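Local coordinates for protein multi-copper Oxidase CueO (Ochrobactrum, PDB 6EVG) that oxidises lignin model compounds and lignosulfonate as a laccase-like multicopper oxidase, probably passing the electrons through its copper sites to dioxygen, at residues L39-G44 against E86-H91; S52-A57 against D184-P189; S99-G104 against P117-Q122; L244-D249 against G254-V259; E260-S265 against Y270-D275. All coordinates share one frame; numbering follows the deposited sequence.

Interaction 1: residues L39-G44 against E86-H91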
# COMPACT_ATOMS: atom_id res chain seq x y z
N LEU A 39 4.91 1.63 -18.80
CA LEU A 39 5.44 0.98 -17.59
C LEU A 39 6.02 -0.36 -17.97
O LEU A 39 5.31 -1.27 -18.34
CB LEU A 39 4.31 0.75 -16.58
CG LEU A 39 3.56 2.02 -16.15
CD1 LEU A 39 2.29 1.62 -15.36
CD2 LEU A 39 4.45 2.92 -15.29
N LYS A 40 7.34 -0.53 -17.86
CA LYS A 40 8.02 -1.74 -18.28
C LYS A 40 8.57 -2.44 -17.03
O LYS A 40 9.46 -1.92 -16.35
CB LYS A 40 9.13 -1.44 -19.27
CG LYS A 40 9.85 -2.74 -19.74
CD LYS A 40 10.98 -2.47 -20.68
CE LYS A 40 11.77 -3.73 -21.02
NZ LYS A 40 12.78 -3.36 -22.05
N VAL A 41 8.06 -3.63 -16.77
CA VAL A 41 8.50 -4.45 -15.63
C VAL A 41 9.75 -5.20 -16.07
O VAL A 41 9.77 -5.83 -17.16
CB VAL A 41 7.38 -5.40 -15.18
CG1 VAL A 41 7.84 -6.16 -13.97
CG2 VAL A 41 6.08 -4.61 -14.92
N GLN A 42 10.80 -5.20 -15.24
CA GLN A 42 12.07 -5.71 -15.65
C GLN A 42 12.92 -6.13 -14.46
O GLN A 42 12.79 -5.56 -13.38
CB GLN A 42 12.84 -4.65 -16.45
CG GLN A 42 13.05 -3.36 -15.65
CD GLN A 42 13.45 -2.18 -16.54
OE1 GLN A 42 14.64 -1.86 -16.62
NE2 GLN A 42 12.50 -1.51 -17.17
N THR A 43 13.78 -7.11 -14.67
CA THR A 43 14.78 -7.47 -13.66
C THR A 43 16.00 -6.58 -13.78
O THR A 43 16.25 -5.95 -14.82
CB THR A 43 15.16 -8.95 -13.70
OG1 THR A 43 15.76 -9.19 -14.96
CG2 THR A 43 13.98 -9.88 -13.45
N GLY A 44 16.81 -6.57 -12.72
CA GLY A 44 18.07 -5.84 -12.78
C GLY A 44 18.86 -6.11 -11.49
O GLY A 44 18.66 -7.14 -10.84
N GLU A 86 9.14 -14.42 -16.89
CA GLU A 86 8.04 -15.06 -16.20
C GLU A 86 6.84 -14.10 -16.22
O GLU A 86 7.03 -12.89 -16.35
CB GLU A 86 8.37 -15.46 -14.76
CG GLU A 86 8.78 -14.28 -13.88
CD GLU A 86 8.88 -14.57 -12.41
OE1 GLU A 86 8.12 -15.43 -11.88
OE2 GLU A 86 9.67 -13.88 -11.71
N GLY A 87 5.65 -14.67 -16.03
CA GLY A 87 4.45 -13.85 -16.02
C GLY A 87 4.42 -12.85 -14.87
O GLY A 87 4.96 -13.11 -13.79
N THR A 88 3.73 -11.74 -15.10
CA THR A 88 3.55 -10.75 -14.03
C THR A 88 2.19 -10.06 -14.24
O THR A 88 1.53 -10.26 -15.25
CB THR A 88 4.72 -9.76 -13.99
OG1 THR A 88 4.70 -9.04 -12.76
CG2 THR A 88 4.67 -8.73 -15.10
N THR A 89 1.84 -9.18 -13.29
CA THR A 89 0.65 -8.38 -13.39
C THR A 89 0.91 -7.06 -12.65
O THR A 89 1.88 -6.98 -11.91
CB THR A 89 -0.59 -9.06 -12.67
OG1 THR A 89 -0.28 -9.30 -11.27
CG2 THR A 89 -1.04 -10.34 -13.29
N LEU A 90 0.01 -6.11 -12.84
CA LEU A 90 -0.05 -4.95 -11.92
C LEU A 90 -1.50 -4.79 -11.47
O LEU A 90 -2.41 -4.72 -12.30
CB LEU A 90 0.45 -3.66 -12.54
CG LEU A 90 1.94 -3.65 -12.87
CD1 LEU A 90 2.33 -2.40 -13.63
CD2 LEU A 90 2.83 -3.77 -11.63
N HIS A 91 -1.69 -4.73 -10.15
CA HIS A 91 -2.95 -4.32 -9.52
C HIS A 91 -2.89 -2.82 -9.22
O HIS A 91 -1.92 -2.36 -8.62
CB HIS A 91 -3.16 -5.14 -8.21
CG HIS A 91 -4.16 -4.62 -7.25
ND1 HIS A 91 -5.43 -4.23 -7.59
CD2 HIS A 91 -4.08 -4.49 -5.89
CE1 HIS A 91 -6.06 -3.83 -6.47
NE2 HIS A 91 -5.26 -4.00 -5.43

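Interaction 2: residues S52-A57 against D184-P189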
# COMPACT_ATOMS: atom_id res chain seq x y z
N SER A 52 27.49 -2.02 -2.28
CA SER A 52 26.90 -3.32 -2.49
C SER A 52 25.76 -3.21 -3.49
O SER A 52 25.28 -2.14 -3.81
CB SER A 52 26.36 -3.89 -1.21
OG SER A 52 25.53 -3.02 -0.54
N GLU A 53 25.35 -4.38 -3.98
CA GLU A 53 24.23 -4.47 -4.92
C GLU A 53 23.60 -5.86 -4.78
O GLU A 53 24.30 -6.83 -4.41
CB GLU A 53 24.94 -4.27 -6.22
CG GLU A 53 24.13 -4.14 -7.37
CD GLU A 53 25.02 -4.11 -8.66
OE1 GLU A 53 25.48 -5.15 -9.19
OE2 GLU A 53 25.31 -3.00 -9.08
N ALA A 54 22.32 -5.96 -5.13
CA ALA A 54 21.59 -7.23 -5.04
C ALA A 54 20.69 -7.38 -6.26
O ALA A 54 20.26 -6.41 -6.89
CB ALA A 54 20.77 -7.34 -3.79
N ALA A 55 20.36 -8.64 -6.56
CA ALA A 55 19.34 -8.90 -7.60
C ALA A 55 18.03 -8.23 -7.25
O ALA A 55 17.64 -8.20 -6.08
CB ALA A 55 19.11 -10.40 -7.69
N SER A 56 17.34 -7.73 -8.26
CA SER A 56 16.15 -6.93 -8.05
C SER A 56 15.23 -6.99 -9.26
O SER A 56 15.55 -7.60 -10.30
CB SER A 56 16.57 -5.49 -7.72
OG SER A 56 17.19 -4.88 -8.81
N ALA A 57 14.09 -6.30 -9.16
CA ALA A 57 13.21 -6.04 -10.29
C ALA A 57 12.46 -4.78 -10.00
O ALA A 57 12.22 -4.45 -8.84
CB ALA A 57 12.26 -7.21 -10.55
N ASP A 184 22.47 -12.47 -4.82
CA ASP A 184 21.37 -12.88 -5.64
C ASP A 184 20.23 -13.62 -4.97
O ASP A 184 19.14 -13.71 -5.52
CB ASP A 184 21.89 -13.70 -6.84
CG ASP A 184 22.68 -12.82 -7.82
OD1 ASP A 184 22.50 -11.59 -7.81
OD2 ASP A 184 23.44 -13.37 -8.66
N LYS A 185 20.48 -14.11 -3.77
CA LYS A 185 19.43 -14.87 -3.03
C LYS A 185 18.79 -13.91 -2.08
O LYS A 185 19.24 -13.76 -0.94
CB LYS A 185 20.05 -16.08 -2.33
CG LYS A 185 20.63 -17.10 -3.27
CD LYS A 185 21.14 -18.27 -2.45
CE LYS A 185 21.60 -19.42 -3.29
NZ LYS A 185 22.11 -20.44 -2.32
N VAL A 186 17.80 -13.16 -2.57
CA VAL A 186 17.25 -12.03 -1.82
C VAL A 186 15.95 -12.38 -1.08
O VAL A 186 15.66 -11.76 -0.05
CB VAL A 186 17.07 -10.78 -2.68
CG1 VAL A 186 18.40 -10.31 -3.21
CG2 VAL A 186 16.08 -11.00 -3.82
N TYR A 187 15.16 -13.32 -1.60
CA TYR A 187 13.87 -13.69 -1.00
C TYR A 187 13.79 -15.19 -0.87
O TYR A 187 13.50 -15.88 -1.83
CB TYR A 187 12.68 -13.15 -1.80
CG TYR A 187 11.33 -13.50 -1.19
CD1 TYR A 187 10.90 -12.94 -0.01
CD2 TYR A 187 10.52 -14.49 -1.75
CE1 TYR A 187 9.72 -13.33 0.60
CE2 TYR A 187 9.36 -14.89 -1.17
CZ TYR A 187 8.95 -14.33 0.02
OH TYR A 187 7.80 -14.79 0.63
N GLU A 188 14.17 -15.69 0.31
CA GLU A 188 14.29 -17.10 0.57
C GLU A 188 13.54 -17.43 1.86
O GLU A 188 14.15 -17.70 2.94
CB GLU A 188 15.77 -17.51 0.68
CG GLU A 188 16.56 -17.17 -0.55
CD GLU A 188 16.21 -18.00 -1.75
OE1 GLU A 188 15.87 -19.17 -1.56
OE2 GLU A 188 16.33 -17.46 -2.91
N PRO A 189 12.21 -17.38 1.84
CA PRO A 189 11.47 -17.54 3.09
C PRO A 189 11.54 -18.99 3.60
O PRO A 189 11.49 -19.92 2.85
CB PRO A 189 10.04 -17.22 2.69
CG PRO A 189 9.98 -17.56 1.22
CD PRO A 189 11.31 -17.12 0.72

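Interaction 3: residues S99-G104 against P117-Q122. With EDO (1,2-ethanediol), chain C.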
# COMPACT_ATOMS: atom_id res chain seq x y z
N SER A 99 -13.27 -4.50 -12.87
CA SER A 99 -12.25 -5.54 -12.74
C SER A 99 -11.59 -5.91 -14.06
O SER A 99 -10.45 -6.34 -14.05
CB SER A 99 -12.80 -6.79 -12.07
OG SER A 99 -13.72 -7.44 -12.97
N ILE A 100 -12.26 -5.70 -15.18
CA ILE A 100 -11.64 -6.02 -16.48
C ILE A 100 -10.45 -5.12 -16.80
O ILE A 100 -9.72 -5.42 -17.73
CB ILE A 100 -12.68 -5.91 -17.62
CG1 ILE A 100 -13.32 -4.54 -17.75
CG2 ILE A 100 -13.65 -7.10 -17.52
CD1 ILE A 100 -14.03 -4.32 -19.10
N LEU A 101 -10.25 -4.00 -16.06
CA LEU A 101 -9.11 -3.10 -16.27
C LEU A 101 -8.01 -3.29 -15.22
O LEU A 101 -7.02 -2.53 -15.26
CB LEU A 101 -9.56 -1.66 -16.29
CG LEU A 101 -10.67 -1.33 -17.26
CD1 LEU A 101 -11.03 0.13 -17.25
CD2 LEU A 101 -10.38 -1.75 -18.65
N ASP A 102 -8.18 -4.26 -14.32
CA ASP A 102 -7.21 -4.48 -13.25
C ASP A 102 -6.48 -5.78 -13.43
O ASP A 102 -6.96 -6.67 -14.14
CB ASP A 102 -7.96 -4.45 -11.91
CG ASP A 102 -7.08 -4.08 -10.69
OD1 ASP A 102 -5.90 -3.79 -10.89
OD2 ASP A 102 -7.63 -4.13 -9.57
N GLY A 103 -5.31 -5.90 -12.82
CA GLY A 103 -4.46 -7.08 -12.98
C GLY A 103 -4.52 -8.02 -11.78
O GLY A 103 -4.60 -7.58 -10.62
N GLY A 104 -4.39 -9.30 -12.06
CA GLY A 104 -4.37 -10.33 -11.05
C GLY A 104 -4.18 -11.69 -11.67
O GLY A 104 -3.90 -11.81 -12.85
N PRO A 117 -4.58 -1.59 -20.73
CA PRO A 117 -5.91 -1.14 -20.35
C PRO A 117 -6.06 0.39 -20.46
O PRO A 117 -5.12 1.14 -20.14
CB PRO A 117 -6.04 -1.60 -18.89
CG PRO A 117 -4.62 -1.65 -18.42
CD PRO A 117 -3.83 -2.16 -19.59
N GLU A 118 -7.24 0.81 -20.88
CA GLU A 118 -7.57 2.21 -21.01
C GLU A 118 -8.55 2.61 -19.92
O GLU A 118 -9.65 2.06 -19.85
CB GLU A 118 -8.18 2.46 -22.39
CG GLU A 118 -7.22 2.11 -23.51
CD GLU A 118 -7.80 2.22 -24.90
OE1 GLU A 118 -8.95 2.69 -25.07
OE2 GLU A 118 -7.02 1.88 -25.84
N VAL A 119 -8.14 3.53 -19.08
CA VAL A 119 -8.90 3.92 -17.87
C VAL A 119 -9.37 5.34 -17.96
O VAL A 119 -8.61 6.23 -18.28
CB VAL A 119 -8.02 3.73 -16.59
CG1 VAL A 119 -8.72 4.26 -15.38
CG2 VAL A 119 -7.54 2.29 -16.48
N LYS A 120 -10.61 5.55 -17.55
CA LYS A 120 -11.20 6.86 -17.43
C LYS A 120 -11.32 7.16 -15.95
O LYS A 120 -12.11 6.52 -15.23
CB LYS A 120 -12.55 6.88 -18.14
CG LYS A 120 -13.15 8.27 -18.20
CD LYS A 120 -14.54 8.32 -18.83
CE LYS A 120 -14.56 8.08 -20.28
NZ LYS A 120 -15.93 8.21 -20.84
N ILE A 121 -10.53 8.09 -15.46
CA ILE A 121 -10.42 8.36 -14.01
C ILE A 121 -11.60 9.18 -13.51
O ILE A 121 -11.88 10.23 -14.06
CB ILE A 121 -9.10 9.10 -13.74
CG1 ILE A 121 -7.86 8.34 -14.26
CG2 ILE A 121 -8.99 9.43 -12.27
CD1 ILE A 121 -7.56 7.04 -13.61
N GLN A 122 -12.26 8.67 -12.46
CA GLN A 122 -13.31 9.47 -11.79
C GLN A 122 -13.39 8.96 -10.36
O GLN A 122 -14.02 7.95 -10.07
CB GLN A 122 -14.65 9.37 -12.51
CG GLN A 122 -15.68 10.30 -11.89
CD GLN A 122 -17.04 10.28 -12.51
OE1 GLN A 122 -17.22 10.14 -13.73
NE2 GLN A 122 -18.07 10.44 -11.67
C1 EDO C . -8.28 -7.55 -9.61
O1 EDO C . -8.36 -6.57 -8.57
C2 EDO C . -7.56 -8.80 -9.30
O2 EDO C . -6.30 -8.54 -8.66

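Interaction 4: residues L244-D249 against G254-V259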
# COMPACT_ATOMS: atom_id res chain seq x y z
N LEU A 244 0.65 15.74 11.01
CA LEU A 244 -0.74 16.11 10.79
C LEU A 244 -1.30 15.23 9.65
O LEU A 244 -0.95 15.43 8.49
CB LEU A 244 -0.89 17.59 10.46
CG LEU A 244 -2.34 18.04 10.18
CD1 LEU A 244 -3.19 17.93 11.43
CD2 LEU A 244 -2.32 19.44 9.67
N VAL A 245 -2.14 14.26 10.01
CA VAL A 245 -2.63 13.33 8.98
C VAL A 245 -3.78 13.99 8.24
O VAL A 245 -4.80 14.36 8.85
CB VAL A 245 -3.08 12.00 9.60
CG1 VAL A 245 -3.47 11.08 8.43
CG2 VAL A 245 -2.01 11.36 10.43
N VAL A 246 -3.61 14.16 6.92
CA VAL A 246 -4.61 14.78 6.10
C VAL A 246 -5.34 13.78 5.17
O VAL A 246 -6.41 14.17 4.65
CB VAL A 246 -4.05 15.94 5.25
CG1 VAL A 246 -3.55 17.06 6.16
CG2 VAL A 246 -2.97 15.52 4.26
N ALA A 247 -4.82 12.60 4.99
CA ALA A 247 -5.46 11.63 4.06
C ALA A 247 -4.94 10.26 4.38
O ALA A 247 -3.85 10.05 4.87
CB ALA A 247 -5.11 11.96 2.62
N SER A 248 -5.80 9.27 4.02
CA SER A 248 -5.34 7.87 3.92
C SER A 248 -5.68 7.34 2.51
O SER A 248 -5.79 8.15 1.58
CB SER A 248 -5.87 7.01 5.07
OG SER A 248 -5.25 5.72 5.10
N ASP A 249 -5.81 6.03 2.39
CA ASP A 249 -5.84 5.35 1.07
C ASP A 249 -6.79 6.01 0.09
O ASP A 249 -6.48 6.15 -1.10
CB ASP A 249 -6.33 3.90 1.28
CG ASP A 249 -5.73 3.17 2.44
OD1 ASP A 249 -4.57 3.40 2.83
OD2 ASP A 249 -6.50 2.30 3.00
N GLY A 254 -11.94 15.08 6.60
CA GLY A 254 -12.49 16.41 6.82
C GLY A 254 -11.81 17.21 7.91
O GLY A 254 -11.62 18.40 7.76
N ASN A 255 -11.42 16.51 8.98
CA ASN A 255 -10.77 17.13 10.16
C ASN A 255 -9.41 16.51 10.40
O ASN A 255 -9.28 15.61 11.20
CB ASN A 255 -11.71 16.99 11.36
CG ASN A 255 -13.14 17.48 11.03
OD1 ASN A 255 -13.33 18.56 10.50
ND2 ASN A 255 -14.11 16.68 11.34
N PRO A 256 -8.38 17.01 9.68
CA PRO A 256 -7.01 16.48 9.85
C PRO A 256 -6.64 16.36 11.33
O PRO A 256 -6.95 17.26 12.18
CB PRO A 256 -6.14 17.51 9.16
CG PRO A 256 -7.00 18.00 8.03
CD PRO A 256 -8.45 17.99 8.59
N GLU A 257 -5.90 15.31 11.67
CA GLU A 257 -5.58 14.97 13.03
C GLU A 257 -4.09 14.90 13.25
O GLU A 257 -3.44 14.14 12.57
CB GLU A 257 -6.18 13.57 13.35
CG GLU A 257 -5.94 13.17 14.82
CD GLU A 257 -6.26 11.73 15.19
OE1 GLU A 257 -6.48 10.87 14.32
OE2 GLU A 257 -6.21 11.44 16.41
N PRO A 258 -3.52 15.63 14.25
CA PRO A 258 -2.12 15.42 14.59
C PRO A 258 -1.93 14.16 15.38
O PRO A 258 -2.68 13.90 16.36
CB PRO A 258 -1.75 16.67 15.39
CG PRO A 258 -3.05 17.08 15.99
CD PRO A 258 -4.18 16.64 15.10
N VAL A 259 -0.94 13.40 15.02
CA VAL A 259 -0.54 12.23 15.79
C VAL A 259 0.95 12.33 16.10
O VAL A 259 1.71 12.94 15.36
CB VAL A 259 -0.88 10.92 15.14
CG1 VAL A 259 -2.36 10.79 14.82
CG2 VAL A 259 -0.10 10.71 13.92

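Interaction 5: residues E260-S265 against Y270-D275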
# COMPACT_ATOMS: atom_id res chain seq x y z
N GLU A 260 1.33 11.77 17.25
CA GLU A 260 2.76 11.72 17.60
C GLU A 260 3.46 10.51 17.06
O GLU A 260 4.71 10.53 16.94
CB GLU A 260 2.93 11.86 19.10
CG GLU A 260 2.35 13.14 19.68
CD GLU A 260 2.64 13.21 21.17
OE1 GLU A 260 1.84 12.61 21.97
OE2 GLU A 260 3.67 13.79 21.51
N ARG A 261 2.72 9.44 16.76
CA ARG A 261 3.30 8.22 16.20
C ARG A 261 2.19 7.62 15.33
O ARG A 261 1.03 7.70 15.68
CB ARG A 261 3.80 7.24 17.25
CG ARG A 261 4.58 6.07 16.63
CD ARG A 261 5.09 5.13 17.61
NE ARG A 261 6.15 5.67 18.47
CZ ARG A 261 7.45 5.40 18.34
NH1 ARG A 261 7.93 4.82 17.25
NH2 ARG A 261 8.30 5.74 19.30
N LEU A 262 2.55 7.15 14.15
CA LEU A 262 1.59 6.69 13.13
C LEU A 262 1.87 5.25 12.70
O LEU A 262 2.96 4.94 12.28
CB LEU A 262 1.70 7.62 11.92
CG LEU A 262 0.87 7.20 10.68
CD1 LEU A 262 -0.63 7.27 10.98
CD2 LEU A 262 1.20 8.16 9.55
N THR A 263 0.88 4.37 12.87
CA THR A 263 1.03 2.98 12.40
C THR A 263 0.64 2.88 10.93
O THR A 263 -0.44 3.39 10.55
CB THR A 263 0.20 2.02 13.24
OG1 THR A 263 0.74 2.03 14.59
CG2 THR A 263 0.18 0.61 12.69
N ILE A 264 1.46 2.21 10.14
CA ILE A 264 1.18 1.96 8.73
C ILE A 264 1.50 0.52 8.45
O ILE A 264 2.64 0.08 8.59
CB ILE A 264 1.97 2.91 7.80
CG1 ILE A 264 2.00 4.35 8.27
CG2 ILE A 264 1.44 2.82 6.38
CD1 ILE A 264 2.86 5.25 7.57
N SER A 265 0.47 -0.25 8.01
CA SER A 265 0.66 -1.66 7.67
C SER A 265 0.81 -1.81 6.16
O SER A 265 0.49 -0.86 5.41
CB SER A 265 -0.53 -2.49 8.23
OG SER A 265 -1.74 -2.24 7.59
N TYR A 270 -0.70 6.93 4.07
CA TYR A 270 -1.13 8.12 4.80
C TYR A 270 -0.34 9.32 4.24
O TYR A 270 0.88 9.24 4.05
CB TYR A 270 -0.85 8.01 6.29
CG TYR A 270 -1.75 7.00 6.98
CD1 TYR A 270 -3.01 7.35 7.41
CD2 TYR A 270 -1.36 5.69 7.14
CE1 TYR A 270 -3.84 6.41 8.04
CE2 TYR A 270 -2.17 4.75 7.76
CZ TYR A 270 -3.41 5.13 8.19
OH TYR A 270 -4.29 4.19 8.77
N GLU A 271 -1.06 10.42 4.05
CA GLU A 271 -0.40 11.71 3.72
C GLU A 271 -0.39 12.56 4.99
O GLU A 271 -1.45 12.72 5.64
CB GLU A 271 -1.12 12.43 2.61
CG GLU A 271 -1.29 11.64 1.32
CD GLU A 271 -1.90 12.43 0.20
OE1 GLU A 271 -1.49 13.57 -0.02
OE2 GLU A 271 -2.82 11.92 -0.44
N VAL A 272 0.80 13.03 5.35
CA VAL A 272 0.96 13.81 6.58
C VAL A 272 1.67 15.10 6.28
O VAL A 272 2.47 15.22 5.35
CB VAL A 272 1.72 13.01 7.62
CG1 VAL A 272 1.01 11.70 7.94
CG2 VAL A 272 3.18 12.81 7.30
N LEU A 273 1.36 16.12 7.09
CA LEU A 273 2.10 17.39 7.03
C LEU A 273 2.95 17.50 8.27
O LEU A 273 2.48 17.29 9.39
CB LEU A 273 1.13 18.57 6.95
CG LEU A 273 0.12 18.59 5.84
CD1 LEU A 273 -0.68 19.85 5.78
CD2 LEU A 273 0.62 18.27 4.51
N VAL A 274 4.20 17.92 8.06
CA VAL A 274 5.17 18.12 9.12
C VAL A 274 5.72 19.54 8.97
O VAL A 274 6.06 19.96 7.89
CB VAL A 274 6.31 17.07 9.06
CG1 VAL A 274 7.38 17.36 10.12
CG2 VAL A 274 5.76 15.67 9.20
N ASP A 275 5.78 20.26 10.10
CA ASP A 275 6.29 21.64 10.10
C ASP A 275 7.77 21.63 10.36
O ASP A 275 8.21 21.29 11.46
CB ASP A 275 5.54 22.46 11.15
CG ASP A 275 5.84 23.96 11.04
OD1 ASP A 275 6.67 24.37 10.26
OD2 ASP A 275 5.11 24.68 11.75
O HOH W 1 -2.74 1.82 10.37

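Interaction 1: residues L39-G44 against E86-H91
Val41 and Thr88 mark the closest backbone approach, with CA atoms 8.2 Å apart. The two main chains are too far apart to pair as strands. Residues 39-44 lie on strand 36-46. The loop 86-90 leads into strand 91-93, which begins at His91. Leu39 and Val41 aim CB at the loop, and Thr88 and Leu90 aim back. Thr88 offers its methyl, not its hydroxyl. CG2 of Thr88 lies 4.2 Å from Val41 CG1 and 4.4 Å from Val41 CG2, so it meets both branches of the valine. Its OG1 sits anti to the backbone N (chi1 -165°) and bonds to Gln141. Leu39 CD1 meets Leu90 CD1 methyl to methyl at 4.4 Å. Ile59 and Phe130 touch both leucines. The site lies between the two sheets of the first cupredoxin-type beta sandwich, as in multicopper oxidases. His91 opens a His-Trp-His-Gly sequence, which in related oxidases supplies ligands to the trinuclear copper cluster. It is hydrogen-bonded to His437. The contact itself is wholly apolar and built of methyl groups at long spacing. Such a contact relies on burial and fit rather than directional bonds. It may help hold the chain that leads to the histidines.

Interaction 2: residues S52-A57 against D184-P189
Ala54 and Val186 make the purely apolar part of this contact. Val186 CG1 lies 3.8 Å from Ala54 CB. CG1 lies beside the valine's backbone N, anti to the carbonyl carbon (chi1 -62°), and reaches the strand at the junction of Ala54 and Ala55. Leu144 of helix 138-144 also touches this valine.

The second kind of contact sets carbon against polar atoms. The Ala55 carbonyl meets both valine branches: its O is 3.6 Å from Val186 CG1 and 3.9 Å from Val186 CG2. On the other flank Ala55 CB lies 3.6 Å from Asp184 OD1 and 3.9 Å from Asp184 CA. The Asp184 CB points away from the strand, yet its carboxylate folds back over the alanine methyl (chi1 -69°).

The ionic element lies next door. Asp184 OD1 forms a salt bridge with Arg45, and Glu53 OE1 forms a second one with the same arginine. Backbone bonds run between Gly183 and both Glu53 and Ala55.

The contact joins edge strand 54-59 of the first cupredoxin domain to the loop between strand 170-178 and helix 191-196. At the nearest approach the CA atoms of Ala55 and Asp184 are 4.9 Å apart. The contact itself is van der Waals only. The specific polar ties are the adjacent ones, to Arg45 and to the Gly183 backbone.

Interaction 3: residues S99-G104 against P117-Q122
Leu101 reaches the strand through an extended side chain. Its CG is anti to the carbonyl carbon (chi1 -53°) and CD1 is anti to CA (chi2 -179°). This carries CD1 to the backbone of Glu118, 3.5 Å from Glu118 O. The same methyl meets Val119 CG2 at 4.2 Å, the two side chains sliding past each other in opposite directions. The second branch, Leu101 CD2, lies 4.3 Å from Pro117 CB. Leu101 O also touches the proline, 3.9 Å from Pro117 CB, and is bonded to Trp92 NE1.

Residues 99-101 form a short 3-10 turn, with Asp102 N bonded to Ser99 O. In the chain it comes between strands 91-93 and 114-120 of the first cupredoxin-type sandwich. The contact packs it against the second half of strand 114-120, an edge strand of its sheet.

Asp102 turns the other way, with CG roughly anti to its N (chi1 -156°). Its OD1 receives the N-H of Gly103 from above the carboxylate plane and the backbone N-H of Trp92. Its OD2 is bonded to His91 ND1. A 1,2-ethanediol, probably from the crystallisation liquor, adds a bond from its O1 to Asp102 OD2 at 2.7 Å. Its O2 bonds to Gly103 O at 2.8 Å, beside Gly104.

Interaction 4: residues L244-D249 against G254-V259
Val245 and Glu257 pair across a beta hairpin made by strands 243-248 and 251-259. Here the strand axes run at 144°, antiparallel but twisted. The tight part is centred on this hydrogen-bonded pair. Val245 N gives its hydrogen to Glu257 O at 2.9 Å. The return bond, from Glu257 N to Val245 O, is 3.2 Å. Pro256 CA also comes within 3.2 Å of Val245 O, a weak, bent CA-H...O contact beside the N-H bond.

Leu244 and Pro258 form the adjacent non-hydrogen-bonded pair, where the proline's lack of an N-H costs no bond. Their CA atoms are only 4.1 Å apart. Leu244 carries CG anti to its N (chi1 179°), and CD1 then swings over the neighbouring strand (chi2 66°). This methyl lies 3.6 Å from Glu257 C, against the peptide joining Glu257 to Pro258, and 3.7 Å from Pro256 CB.

The solvent side is looser. Strand 251-259 is an outermost strand of its sheet within this chain. Pro258 is exposed, and Glu257 and Val259 are partly so. Glu257 CB is on the same face as Val245, and its OE1 bonds to His456.

The buried valines make the wider-spaced apolar contacts. Val245 CG2 and Val259 CG2 meet at 4.0 Å, with His456 touching both residues. At the other end Val246 and Ala247 form a classic beta bulge opposite Glu271 of strand 269-275. The bulged residue still reaches the proline, with Val246 CG1 4.0 Å from Pro256 CB.

Interaction 5: residues E260-S265 against Y270-D275
Leu262 lays its CD1 methyl over the ring of Tyr270. This CH-pi contact puts CD1 4.1 Å from the ring centroid, only 7° off the ring normal. It lies between the two sheets of what is probably the second cupredoxin-type sandwich. Strand 262-264 edges one sheet and strand 269-275 runs inside the other. Their axes pass 9.9 Å apart at 155°, so side chains and not backbone bonds fill the interval.

The leucine branches share the work. With CG anti to the backbone N (chi1 174°), CD1 takes the ring while CD2 lies against Tyr270 CB. Leu262 CD2 is 3.9 Å from Tyr270 CB and equally far, 3.9 Å, from Val272 CG1. Ile264 slides past the tyrosine in the opposite direction, its CG1 3.8 Å from Tyr270 CD2.

Thr263 CB points away from the tyrosine strand, and OG1 bonds to His234. Its carbonyl serves the contact: Thr263 O comes obliquely to within 3.6 Å of Tyr270 CE2. Val245 and Ser248 of the neighbouring strand also touch the tyrosine. A water joins the two segments. It donates to Thr263 O at 2.8 Å and accepts a long bond from Tyr270 OH at 3.3 Å.

In the fold
Interactions 1 and 3 lie on the first cupredoxin domain. Interaction 2 ties its edge strand 54-59 to the loop between strand 170-178 and helix 191-196. Interactions 1 and 2 meet on neighbouring strands 36-46 and 54-59, where Gly44 N probably bonds to Ser56 O. Interaction 1 meets interaction 3 through His91 and Asp102. Interaction 3 is nested in the long chain loop that interaction 2 closes. Interactions 4 and 5 follow in series in the second domain, with centres about 8 Å apart. Their strands 243-248 and 269-275 are sheet neighbours. Centres of interactions 1 and 4 lie about 33 Å apart, on opposite sides of the chain's centre.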